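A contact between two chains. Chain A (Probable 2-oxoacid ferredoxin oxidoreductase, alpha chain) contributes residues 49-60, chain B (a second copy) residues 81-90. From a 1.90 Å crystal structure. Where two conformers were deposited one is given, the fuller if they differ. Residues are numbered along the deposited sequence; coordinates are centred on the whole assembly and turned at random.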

HETATM    1  N   MSE A  49      14.201   1.319   9.845  1.00 21.35           N
HETATM    2  CA  MSE A  49      13.677  -0.038   9.701  1.00 23.09           C
HETATM    3  C   MSE A  49      14.746  -1.124   9.850  1.00 25.14           C
HETATM    4  O   MSE A  49      14.658  -1.958  10.746  1.00 26.60           O
HETATM    5  CB  MSE A  49      12.958  -0.191   8.371  1.00 23.19           C
HETATM    6  CG  MSE A  49      11.551   0.381   8.389  1.00 22.84           C
HETATM    7 SE   MSE A  49      10.905   0.412   6.559  0.75 29.50          SE
HETATM    8  CE  MSE A  49      12.656   0.999   5.814  1.00 26.15           C
ATOM      9  N   PHE A  50      15.745  -1.165   9.004  1.00 24.92           N
ATOM     10  CA  PHE A  50      16.589  -2.386   9.012  1.00 25.42           C
ATOM     11  C   PHE A  50      18.002  -2.091   9.501  1.00 25.75           C
ATOM     12  O   PHE A  50      18.938  -2.807   9.214  1.00 25.68           O
ATOM     13  CB  PHE A  50      16.600  -3.019   7.620  1.00 24.57           C
ATOM     14  CG  PHE A  50      15.222  -3.388   7.126  1.00 23.48           C
ATOM     15  CD1 PHE A  50      14.583  -4.524   7.641  1.00 23.91           C
ATOM     16  CD2 PHE A  50      14.560  -2.594   6.209  1.00 24.85           C
ATOM     17  CE1 PHE A  50      13.304  -4.873   7.223  1.00 25.58           C
ATOM     18  CE2 PHE A  50      13.277  -2.923   5.764  1.00 22.17           C
ATOM     19  CZ  PHE A  50      12.649  -4.070   6.265  1.00 22.83           C
ATOM     20  N   SER A  51      18.133  -1.024  10.266  0.50 26.32           N
ATOM     21  CA  SER A  51      19.437  -0.554  10.697  0.50 26.07           C
ATOM     22  C   SER A  51      19.757  -0.937  12.136  0.50 25.77           C
ATOM     23  O   SER A  51      18.840  -1.155  12.932  0.50 26.41           O
ATOM     24  CB  SER A  51      19.407   0.936  10.652  0.50 26.03           C
ATOM     25  OG  SER A  51      18.691   1.331  11.783  0.50 26.24           O
ATOM     26  N   PRO A  52      21.058  -1.116  12.456  1.00 25.29           N
ATOM     27  CA  PRO A  52      22.096  -1.450  11.464  1.00 23.33           C
ATOM     28  C   PRO A  52      21.712  -2.804  10.886  1.00 21.74           C
ATOM     29  O   PRO A  52      21.027  -3.603  11.553  1.00 22.25           O
ATOM     30  CB  PRO A  52      23.340  -1.661  12.313  1.00 23.56           C
ATOM     31  CG  PRO A  52      22.780  -2.109  13.648  1.00 26.00           C
ATOM     32  CD  PRO A  52      21.580  -1.228  13.827  1.00 24.80           C
ATOM     33  N   PHE A  53      22.068  -3.034   9.644  1.00 18.18           N
ATOM     34  CA  PHE A  53      21.707  -4.270   8.968  1.00 18.51           C
ATOM     35  C   PHE A  53      22.510  -5.458   9.480  1.00 18.00           C
ATOM     36  O   PHE A  53      23.687  -5.283   9.788  1.00 17.12           O
ATOM     37  CB  PHE A  53      21.953  -4.113   7.468  1.00 17.88           C
ATOM     38  CG  PHE A  53      21.352  -5.188   6.667  1.00 18.07           C
ATOM     39  CD1 PHE A  53      19.984  -5.185   6.396  1.00 19.21           C
ATOM     40  CD2 PHE A  53      22.142  -6.244   6.213  1.00 18.74           C
ATOM     41  CE1 PHE A  53      19.398  -6.243   5.678  1.00 20.57           C
ATOM     42  CE2 PHE A  53      21.587  -7.271   5.482  1.00 19.48           C
ATOM     43  CZ  PHE A  53      20.211  -7.256   5.181  1.00 18.34           C
ATOM     44  N   PRO A  54      21.884  -6.671   9.564  1.00 18.76           N
ATOM     45  CA  PRO A  54      22.640  -7.862   9.989  1.00 18.67           C
ATOM     46  C   PRO A  54      23.492  -8.464   8.852  1.00 17.94           C
ATOM     47  O   PRO A  54      23.254  -9.592   8.413  1.00 17.59           O
ATOM     48  CB  PRO A  54      21.540  -8.833  10.436  1.00 17.62           C
ATOM     49  CG  PRO A  54      20.370  -8.490   9.648  1.00 20.21           C
ATOM     50  CD  PRO A  54      20.440  -6.961   9.488  1.00 18.56           C
ATOM     51  N   THR A  55      24.499  -7.717   8.418  1.00 18.68           N
ATOM     52  CA  THR A  55      25.299  -8.095   7.246  1.00 18.41           C
ATOM     53  C   THR A  55      25.862  -9.511   7.361  1.00 19.18           C
ATOM     54  O   THR A  55      25.608 -10.348   6.496  1.00 18.54           O
ATOM     55  CB  THR A  55      26.447  -7.083   7.007  1.00 19.37           C
ATOM     56  OG1 THR A  55      25.877  -5.797   6.736  1.00 17.37           O
ATOM     57  CG2 THR A  55      27.352  -7.508   5.838  1.00 19.13           C
ATOM     58  N   GLU A  56      26.604  -9.781   8.432  1.00 20.13           N
ATOM     59  CA  GLU A  56      27.277 -11.079   8.589  1.00 21.21           C
ATOM     60  C   GLU A  56      26.286 -12.256   8.642  1.00 20.90           C
ATOM     61  O   GLU A  56      26.487 -13.268   7.995  1.00 19.63           O
ATOM     62  CB  GLU A  56      28.174 -11.074   9.841  1.00 22.05           C
ATOM     63  CG  GLU A  56      28.959 -12.378  10.009  1.00 25.00           C
ATOM     64  CD  GLU A  56      29.963 -12.338  11.155  1.00 29.54           C
ATOM     65  OE1 GLU A  56      29.715 -11.636  12.162  1.00 31.18           O
ATOM     66  OE2 GLU A  56      31.003 -13.032  11.044  1.00 32.07           O
ATOM     67  N   PHE A  57      25.217 -12.097   9.410  1.00 20.61           N
ATOM     68  CA  PHE A  57      24.206 -13.133   9.578  1.00 21.07           C
ATOM     69  C   PHE A  57      23.525 -13.466   8.254  1.00 21.36           C
ATOM     70  O   PHE A  57      23.337 -14.643   7.921  1.00 20.26           O
ATOM     71  CB  PHE A  57      23.158 -12.726  10.638  1.00 21.15           C
ATOM     72  CG  PHE A  57      22.084 -13.779  10.878  1.00 23.42           C
ATOM     73  CD1 PHE A  57      22.209 -14.721  11.906  1.00 26.92           C
ATOM     74  CD2 PHE A  57      20.943 -13.811  10.090  1.00 22.87           C
ATOM     75  CE1 PHE A  57      21.197 -15.715  12.114  1.00 28.30           C
ATOM     76  CE2 PHE A  57      19.950 -14.785  10.273  1.00 23.82           C
ATOM     77  CZ  PHE A  57      20.059 -15.730  11.271  1.00 25.18           C
ATOM     78  N   VAL A  58      23.133 -12.428   7.521  1.00 21.16           N
ATOM     79  CA  VAL A  58      22.436 -12.619   6.257  1.00 21.06           C
ATOM     80  C   VAL A  58      23.408 -13.221   5.267  1.00 21.82           C
ATOM     81  O   VAL A  58      23.083 -14.185   4.562  1.00 21.82           O
ATOM     82  CB  VAL A  58      21.827 -11.333   5.741  1.00 20.72           C
ATOM     83  CG1 VAL A  58      21.264 -11.524   4.322  1.00 20.51           C
ATOM     84  CG2 VAL A  58      20.715 -10.884   6.712  1.00 19.64           C
ATOM     85  N   LYS A  59      24.612 -12.670   5.239  1.00 22.17           N
ATOM     86  CA  LYS A  59      25.628 -13.177   4.331  1.00 23.24           C
ATOM     87  C   LYS A  59      25.865 -14.682   4.546  1.00 22.78           C
ATOM     88  O   LYS A  59      25.897 -15.425   3.576  1.00 22.74           O
ATOM     89  CB  LYS A  59      26.935 -12.356   4.436  1.00 23.13           C
ATOM     90  CG  LYS A  59      27.797 -12.325   3.183  1.00 25.53           C
ATOM     91  CD  LYS A  59      28.962 -11.357   3.338  1.00 27.08           C
ATOM     92  CE  LYS A  59      30.032 -11.644   2.311  1.00 31.49           C
ATOM     93  NZ  LYS A  59      31.057 -10.557   2.356  1.00 33.22           N
ATOM     94  N   ASN A  60      26.021 -15.125   5.790  0.50 22.82           N
ATOM     95  CA  ASN A  60      26.304 -16.552   6.047  0.50 23.10           C
ATOM     96  C   ASN A  60      25.101 -17.503   5.864  0.50 22.27           C
ATOM     97  O   ASN A  60      25.280 -18.689   5.622  0.50 22.15           O
ATOM     98  CB  ASN A  60      26.950 -16.743   7.425  0.50 23.64           C
ATOM     99  CG  ASN A  60      28.192 -15.884   7.617  0.50 25.01           C
ATOM    100  OD1 ASN A  60      28.894 -15.547   6.655  0.50 27.15           O
ATOM    101  ND2 ASN A  60      28.474 -15.527   8.868  0.50 25.58           N
TER
ATOM    102  N   GLN B  81      17.253  -5.633  -2.772  1.00 13.70           N
ATOM    103  CA  GLN B  81      18.043  -4.441  -3.000  1.00 13.80           C
ATOM    104  C   GLN B  81      18.974  -4.185  -1.818  1.00 12.34           C
ATOM    105  O   GLN B  81      20.195  -4.009  -1.994  1.00 12.69           O
ATOM    106  CB  GLN B  81      17.170  -3.223  -3.303  1.00 14.65           C
ATOM    107  CG  GLN B  81      17.155  -2.849  -4.786  1.00 19.35           C
ATOM    108  CD  GLN B  81      16.120  -1.773  -5.094  1.00 24.65           C
ATOM    109  OE1 GLN B  81      14.917  -2.013  -4.955  1.00 27.16           O
ATOM    110  NE2 GLN B  81      16.580  -0.592  -5.518  1.00 26.04           N
HETATM  111  N   MSE B  82      18.428  -4.195  -0.627  1.00  9.93           N
HETATM  112  CA  MSE B  82      19.258  -3.849   0.523  1.00  9.95           C
HETATM  113  C   MSE B  82      20.234  -4.979   0.887  1.00  8.43           C
HETATM  114  O   MSE B  82      21.304  -4.709   1.392  1.00  9.03           O
HETATM  115  CB  MSE B  82      18.397  -3.372   1.698  1.00 11.05           C
HETATM  116  CG  MSE B  82      18.086  -4.405   2.714  1.00 14.40           C
HETATM  117 SE   MSE B  82      16.831  -3.733   4.046  0.75 20.38          SE
HETATM  118  CE  MSE B  82      15.367  -4.926   3.604  1.00 17.39           C
ATOM    119  N   ILE B  83      19.862  -6.227   0.607  1.00  6.99           N
ATOM    120  CA  ILE B  83      20.718  -7.392   0.837  1.00  6.84           C
ATOM    121  C   ILE B  83      21.945  -7.297  -0.061  1.00  7.96           C
ATOM    122  O   ILE B  83      23.067  -7.558   0.390  1.00  9.18           O
ATOM    123  CB  ILE B  83      19.964  -8.708   0.587  1.00  6.26           C
ATOM    124  CG1 ILE B  83      18.896  -8.908   1.672  1.00  7.88           C
ATOM    125  CG2 ILE B  83      20.924  -9.946   0.536  1.00  6.25           C
ATOM    126  CD1 ILE B  83      17.981 -10.116   1.448  1.00  6.73           C
ATOM    127  N   LYS B  84      21.725  -6.949  -1.324  1.00  7.34           N
ATOM    128  CA  LYS B  84      22.804  -6.737  -2.262  1.00  9.54           C
ATOM    129  C   LYS B  84      23.722  -5.610  -1.812  1.00  9.37           C
ATOM    130  O   LYS B  84      24.945  -5.743  -1.917  1.00  9.47           O
ATOM    131  CB  LYS B  84      22.279  -6.440  -3.680  1.00  8.71           C
ATOM    132  CG  LYS B  84      23.416  -6.282  -4.689  1.00 11.64           C
ATOM    133  CD  LYS B  84      22.922  -6.376  -6.117  1.00 16.44           C
ATOM    134  CE  LYS B  84      22.549  -5.019  -6.685  1.00 16.94           C
ATOM    135  NZ  LYS B  84      22.023  -5.162  -8.070  1.00 17.60           N
ATOM    136  N   LEU B  85      23.118  -4.517  -1.333  1.00 10.47           N
ATOM    137  CA  LEU B  85      23.853  -3.332  -0.903  1.00 10.28           C
ATOM    138  C   LEU B  85      24.810  -3.751   0.197  1.00 10.72           C
ATOM    139  O   LEU B  85      26.008  -3.480   0.118  1.00  9.66           O
ATOM    140  CB  LEU B  85      22.903  -2.252  -0.362  1.00 11.00           C
ATOM    141  CG  LEU B  85      23.598  -1.083   0.354  1.00 10.12           C
ATOM    142  CD1 LEU B  85      24.365  -0.242  -0.673  1.00 10.57           C
ATOM    143  CD2 LEU B  85      22.633  -0.200   1.176  1.00  9.30           C
ATOM    144  N   TYR B  86      24.272  -4.416   1.222  1.00 10.38           N
ATOM    145  CA  TYR B  86      25.073  -4.741   2.380  1.00 11.03           C
ATOM    146  C   TYR B  86      26.011  -5.922   2.256  1.00 12.19           C
ATOM    147  O   TYR B  86      27.105  -5.873   2.817  1.00 13.34           O
ATOM    148  CB  TYR B  86      24.236  -4.889   3.637  1.00  9.81           C
ATOM    149  CG  TYR B  86      23.629  -3.629   4.129  1.00  7.48           C
ATOM    150  CD1 TYR B  86      24.410  -2.643   4.741  1.00  5.51           C
ATOM    151  CD2 TYR B  86      22.266  -3.412   4.011  1.00  6.28           C
ATOM    152  CE1 TYR B  86      23.823  -1.473   5.247  1.00  4.36           C
ATOM    153  CE2 TYR B  86      21.657  -2.227   4.514  1.00  6.56           C
ATOM    154  CZ  TYR B  86      22.454  -1.263   5.115  1.00  5.21           C
ATOM    155  OH  TYR B  86      21.880  -0.103   5.595  1.00  4.07           O
ATOM    156  N   THR B  87      25.591  -6.983   1.560  1.00 12.71           N
ATOM    157  CA  THR B  87      26.319  -8.257   1.551  1.00 12.12           C
ATOM    158  C   THR B  87      26.952  -8.608   0.223  1.00 13.44           C
ATOM    159  O   THR B  87      27.783  -9.512   0.163  1.00 13.27           O
ATOM    160  CB  THR B  87      25.389  -9.445   1.837  1.00 12.90           C
ATOM    161  OG1 THR B  87      24.496  -9.602   0.721  1.00 11.01           O
ATOM    162  CG2 THR B  87      24.623  -9.253   3.154  1.00 11.02           C
ATOM    163  N   GLY B  88      26.536  -7.933  -0.845  1.00 13.49           N
ATOM    164  CA  GLY B  88      27.033  -8.235  -2.160  1.00 14.06           C
ATOM    165  C   GLY B  88      26.383  -9.427  -2.830  1.00 14.56           C
ATOM    166  O   GLY B  88      26.698  -9.717  -3.976  1.00 15.21           O
ATOM    167  N   ILE B  89      25.485 -10.130  -2.133  1.00 14.67           N
ATOM    168  CA  ILE B  89      24.744 -11.232  -2.764  1.00 14.75           C
ATOM    169  C   ILE B  89      23.602 -10.672  -3.599  1.00 14.81           C
ATOM    170  O   ILE B  89      22.824  -9.863  -3.118  1.00 14.74           O
ATOM    171  CB  ILE B  89      24.228 -12.235  -1.729  1.00 14.38           C
ATOM    172  CG1 ILE B  89      25.409 -12.973  -1.120  1.00 15.22           C
ATOM    173  CG2 ILE B  89      23.228 -13.229  -2.346  1.00 13.73           C
ATOM    174  CD1 ILE B  89      25.192 -13.325   0.315  1.00  9.89           C
ATOM    175  N   ASP B  90      23.529 -11.072  -4.861  1.00 16.07           N
ATOM    176  CA  ASP B  90      22.389 -10.700  -5.684  1.00 17.43           C
ATOM    177  C   ASP B  90      21.468 -11.895  -5.935  1.00 17.58           C
ATOM    178  O   ASP B  90      21.719 -12.742  -6.813  1.00 18.85           O
ATOM    179  CB  ASP B  90      22.800 -10.020  -7.003  1.00 18.52           C
ATOM    180  CG  ASP B  90      21.640  -9.234  -7.642  1.00 19.92           C
ATOM    181  OD1 ASP B  90      20.656  -8.931  -6.915  1.00 25.24           O
ATOM    182  OD2 ASP B  90      21.694  -8.929  -8.851  1.00 18.77           O
TER

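The two stretches meet without a single hydrogen bond between them; the 536 Å² they bury, both sides summed, is held by shape and apolar contact. Chain A brings a loop that runs into a helix beginning at Thr A55, with Pro A54 at its N-cap position. Chain B brings the end of a helix, which closes at Thr B87, and the turn that follows. The two helix axes come no closer than 9.8 Å and run at 106° to each other, so they cross steeply and no long ridge of one can lie along the other. The closest CA atoms are Lys A59 CA and Thr B87 CA, 5.7 Å apart.

The main bump is Phe A53. Its CA-to-CB bond points toward chain B, and its ring enters a hollow lined by Met B82, Ile B83, Tyr B86 and Thr B87, residues one turn apart or adjacent on the same helix. Phe A53 CE1 is 3.7 Å from Met B82 CG, and Phe A53 CZ is 4.1 Å from Ile B83 CG1. Tyr B86 CD2 lies over one face of the ring, 3.3 Å from Phe A53 CG. The ring planes are within 5° of parallel, but with centroids 4.6 Å apart they are slid so far that they barely overlap. The slide places Phe A53 CB over the tyrosine ring instead, 3.5 Å from its centroid and 11° off the normal, a CH-pi contact.

Beyond CG, the side chain of Met B82, a selenomethionine, runs on to Phe A50. Its CE sits 3.6 Å from the centroid of the Phe A50 ring and 14° off the normal, squarely over the face, while Met B82 SE touches Phe A50 CD2 at 3.3 Å. The large, polarizable selenium approaches that ring obliquely, 38° off its normal.

Farther along the chain A helix, the methyl of Thr B87 fits among Phe A53, Thr A55 and Val A58: Thr B87 CG2 is 3.7 Å from Thr A55 O and 4.2 Å from Val A58 CG1. The methyl of Thr B87 faces chain A, while its hydroxyl is engaged within its own chain, with Thr B87 OG1 donating to Ile B83 O at 2.5 Å and accepting from Ile B89 N at 3.1 Å. Val A58 also meets Ile B83, Val A58 CG1 to Ile B83 CG2 at 4.1 Å.

At the margin, the extended Lys A59 lays its aliphatic chain against the turn, Lys A59 CG 4.0 Å from Ile B89 CD1. Gly B88, with positive phi, makes that turn; a CB there would jam against the preceding carbonyl.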